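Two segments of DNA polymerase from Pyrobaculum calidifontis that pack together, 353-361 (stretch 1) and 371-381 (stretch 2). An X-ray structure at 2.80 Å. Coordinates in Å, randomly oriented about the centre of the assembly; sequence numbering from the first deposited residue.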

# COMPACT_ATOMS: atom_id res chain seq x y z
N GLN A 353 -7.44 2.23 12.31
CA GLN A 353 -8.78 1.67 12.12
C GLN A 353 -8.77 0.58 11.05
O GLN A 353 -9.44 -0.44 11.20
CB GLN A 353 -9.77 2.78 11.76
CG GLN A 353 -9.91 3.85 12.83
CD GLN A 353 -10.35 3.29 14.16
OE1 GLN A 353 -11.21 2.41 14.23
NE2 GLN A 353 -9.77 3.80 15.24
N LEU A 354 -8.02 0.79 9.97
CA LEU A 354 -7.87 -0.24 8.96
C LEU A 354 -7.17 -1.48 9.51
O LEU A 354 -7.24 -2.54 8.89
CB LEU A 354 -7.11 0.31 7.75
CG LEU A 354 -7.15 -0.53 6.47
CD1 LEU A 354 -8.58 -0.70 5.99
CD2 LEU A 354 -6.28 0.08 5.38
N SER A 355 -6.48 -1.35 10.64
CA SER A 355 -5.87 -2.51 11.29
C SER A 355 -6.88 -3.28 12.14
O SER A 355 -6.84 -4.51 12.18
CB SER A 355 -4.68 -2.07 12.15
OG SER A 355 -4.17 -3.16 12.90
N SER A 356 -7.78 -2.57 12.83
CA SER A 356 -8.79 -3.24 13.64
C SER A 356 -9.86 -3.88 12.75
O SER A 356 -10.37 -4.96 13.06
CB SER A 356 -9.41 -2.26 14.63
OG SER A 356 -10.05 -1.19 13.96
N VAL A 357 -10.20 -3.22 11.65
CA VAL A 357 -10.83 -3.93 10.54
C VAL A 357 -9.76 -4.76 9.83
O VAL A 357 -8.55 -4.55 10.01
CB VAL A 357 -11.51 -2.94 9.58
CG1 VAL A 357 -12.46 -3.66 8.63
CG2 VAL A 357 -12.25 -1.86 10.36
N SER A 358 -10.21 -5.76 9.07
CA SER A 358 -9.31 -6.65 8.33
C SER A 358 -8.49 -7.53 9.27
O SER A 358 -8.41 -8.75 9.07
CB SER A 358 -8.40 -5.85 7.40
OG SER A 358 -7.22 -5.44 8.06
N GLY A 359 -7.88 -6.93 10.29
CA GLY A 359 -7.26 -7.68 11.37
C GLY A 359 -5.76 -7.85 11.30
O GLY A 359 -5.21 -8.62 12.10
N LEU A 360 -5.07 -7.17 10.38
CA LEU A 360 -3.62 -7.25 10.36
C LEU A 360 -3.00 -6.27 11.36
O LEU A 360 -3.57 -5.21 11.63
CB LEU A 360 -3.09 -6.97 8.96
CG LEU A 360 -3.32 -8.04 7.89
CD1 LEU A 360 -2.92 -7.53 6.52
CD2 LEU A 360 -2.55 -9.31 8.24
N PRO A 361 -1.84 -6.60 11.91
CA PRO A 361 -1.16 -5.66 12.82
C PRO A 361 -0.73 -4.39 12.09
O PRO A 361 -0.67 -4.33 10.86
CB PRO A 361 0.06 -6.46 13.32
CG PRO A 361 -0.27 -7.89 13.04
CD PRO A 361 -1.13 -7.89 11.82
N GLY A 371 -5.70 -6.84 -1.90
CA GLY A 371 -6.26 -8.18 -1.89
C GLY A 371 -5.71 -9.01 -0.75
O GLY A 371 -6.44 -9.80 -0.14
N ASN A 372 -4.42 -8.88 -0.46
CA ASN A 372 -3.87 -9.57 0.69
C ASN A 372 -4.54 -9.10 1.98
O ASN A 372 -4.83 -9.92 2.87
CB ASN A 372 -2.34 -9.40 0.72
CG ASN A 372 -1.68 -10.26 1.78
OD1 ASN A 372 -1.10 -11.32 1.51
ND2 ASN A 372 -1.74 -9.79 3.01
N ARG A 373 -4.84 -7.80 2.10
CA ARG A 373 -5.52 -7.29 3.29
C ARG A 373 -6.93 -7.86 3.41
O ARG A 373 -7.37 -8.23 4.50
CB ARG A 373 -5.55 -5.76 3.25
CG ARG A 373 -5.79 -5.08 4.59
CD ARG A 373 -5.82 -3.57 4.42
NE ARG A 373 -4.57 -3.03 3.88
CZ ARG A 373 -4.48 -2.32 2.77
NH1 ARG A 373 -5.58 -2.05 2.07
NH2 ARG A 373 -3.31 -1.87 2.35
N VAL A 374 -7.66 -7.93 2.29
CA VAL A 374 -9.03 -8.43 2.31
C VAL A 374 -9.06 -9.92 2.64
O VAL A 374 -9.95 -10.40 3.35
CB VAL A 374 -9.71 -8.14 0.96
CG1 VAL A 374 -11.02 -8.91 0.81
CG2 VAL A 374 -9.93 -6.65 0.78
N GLU A 375 -8.07 -10.67 2.14
CA GLU A 375 -8.06 -12.11 2.37
C GLU A 375 -7.81 -12.46 3.83
O GLU A 375 -8.35 -13.45 4.33
CB GLU A 375 -7.01 -12.76 1.47
CG GLU A 375 -7.22 -14.23 1.25
CD GLU A 375 -6.51 -14.73 0.01
OE1 GLU A 375 -5.26 -14.79 0.02
OE2 GLU A 375 -7.20 -15.06 -0.98
N TRP A 376 -7.02 -11.65 4.54
CA TRP A 376 -6.85 -11.86 5.97
C TRP A 376 -8.10 -11.50 6.76
O TRP A 376 -8.30 -12.02 7.87
CB TRP A 376 -5.66 -11.05 6.49
CG TRP A 376 -4.35 -11.74 6.27
CD1 TRP A 376 -3.34 -11.33 5.45
CD2 TRP A 376 -3.91 -12.96 6.87
NE1 TRP A 376 -2.30 -12.23 5.51
CE2 TRP A 376 -2.62 -13.24 6.37
CE3 TRP A 376 -4.49 -13.85 7.79
CZ2 TRP A 376 -1.90 -14.36 6.76
CZ3 TRP A 376 -3.77 -14.96 8.17
CH2 TRP A 376 -2.49 -15.21 7.66
N MET A 377 -8.95 -10.63 6.23
CA MET A 377 -10.26 -10.39 6.84
C MET A 377 -11.18 -11.59 6.64
O MET A 377 -11.82 -12.05 7.59
CB MET A 377 -10.89 -9.13 6.26
CG MET A 377 -12.15 -8.68 6.99
SD MET A 377 -12.77 -7.09 6.40
CE MET A 377 -13.19 -7.51 4.71
N LEU A 378 -11.27 -12.09 5.41
CA LEU A 378 -12.16 -13.21 5.12
C LEU A 378 -11.76 -14.46 5.88
O LEU A 378 -12.63 -15.25 6.27
CB LEU A 378 -12.20 -13.48 3.61
CG LEU A 378 -12.78 -12.35 2.76
CD1 LEU A 378 -12.76 -12.72 1.29
CD2 LEU A 378 -14.20 -12.01 3.21
N LEU A 379 -10.46 -14.67 6.10
CA LEU A 379 -10.03 -15.79 6.94
C LEU A 379 -10.56 -15.65 8.36
O LEU A 379 -10.94 -16.64 8.99
CB LEU A 379 -8.51 -15.89 6.96
CG LEU A 379 -7.74 -16.37 5.74
CD1 LEU A 379 -6.26 -16.38 6.07
CD2 LEU A 379 -8.21 -17.75 5.32
N ARG A 380 -10.58 -14.42 8.88
CA ARG A 380 -11.10 -14.19 10.22
C ARG A 380 -12.60 -14.44 10.27
O ARG A 380 -13.10 -15.08 11.21
CB ARG A 380 -10.78 -12.76 10.66
CG ARG A 380 -10.79 -12.55 12.17
CD ARG A 380 -10.33 -11.14 12.52
NE ARG A 380 -8.88 -11.05 12.61
CZ ARG A 380 -8.20 -11.02 13.76
NH1 ARG A 380 -8.85 -11.09 14.91
NH2 ARG A 380 -6.88 -10.93 13.75
N TYR A 381 -13.34 -13.95 9.27
CA TYR A 381 -14.77 -14.24 9.19
C TYR A 381 -15.03 -15.73 8.97
O TYR A 381 -15.95 -16.30 9.56
CB TYR A 381 -15.42 -13.42 8.08
CG TYR A 381 -15.82 -12.02 8.49
CD1 TYR A 381 -17.03 -11.80 9.13
CD2 TYR A 381 -15.00 -10.93 8.25
CE1 TYR A 381 -17.41 -10.52 9.52
CE2 TYR A 381 -15.37 -9.65 8.63
CZ TYR A 381 -16.58 -9.46 9.26
OH TYR A 381 -16.95 -8.19 9.64

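Stretch 2 is helical throughout, whereas stretch 1 is the end of a helix that gives way to a loop at Val-357, the first residue to leave helical angles. Ser-358 and Gly-359 follow with positive phi, and this turn carries the chain against the second helix: the CA atoms of Ser-358 and Met-377 lie 4.1 Å apart. So close an approach brings backbone to backbone, with Ser-358 O 3.3 Å from Met-377 CA in a CA-H...O contact. Gly-359 obeys two rules at once. Its phi/psi of 100/10 would jam a CB against the preceding carbonyl, and that CB would also sit 2.5 Å from Arg-380 NE, a clash. The bare backbone leaves room for Arg-380, whose NH2 gives a weak hydrogen bond to Gly-359 O at 3.3 Å.

The remaining side chains pack mainly through carbon. Leu-360 starts sideways, but its end reaches the helix, laying CD2 over the face of the Trp-376 indole, 3.5 Å from Trp-376 CD1. Leu-354 points toward the helix and places CD2 3.8 Å from Arg-373 CD, covering one face of a guanidinium whose NE and NH2 are hydrogen-bonded elsewhere in the structure. Ser-358 OG turns back to its own chain, bonding Val-357 O at 2.5 Å.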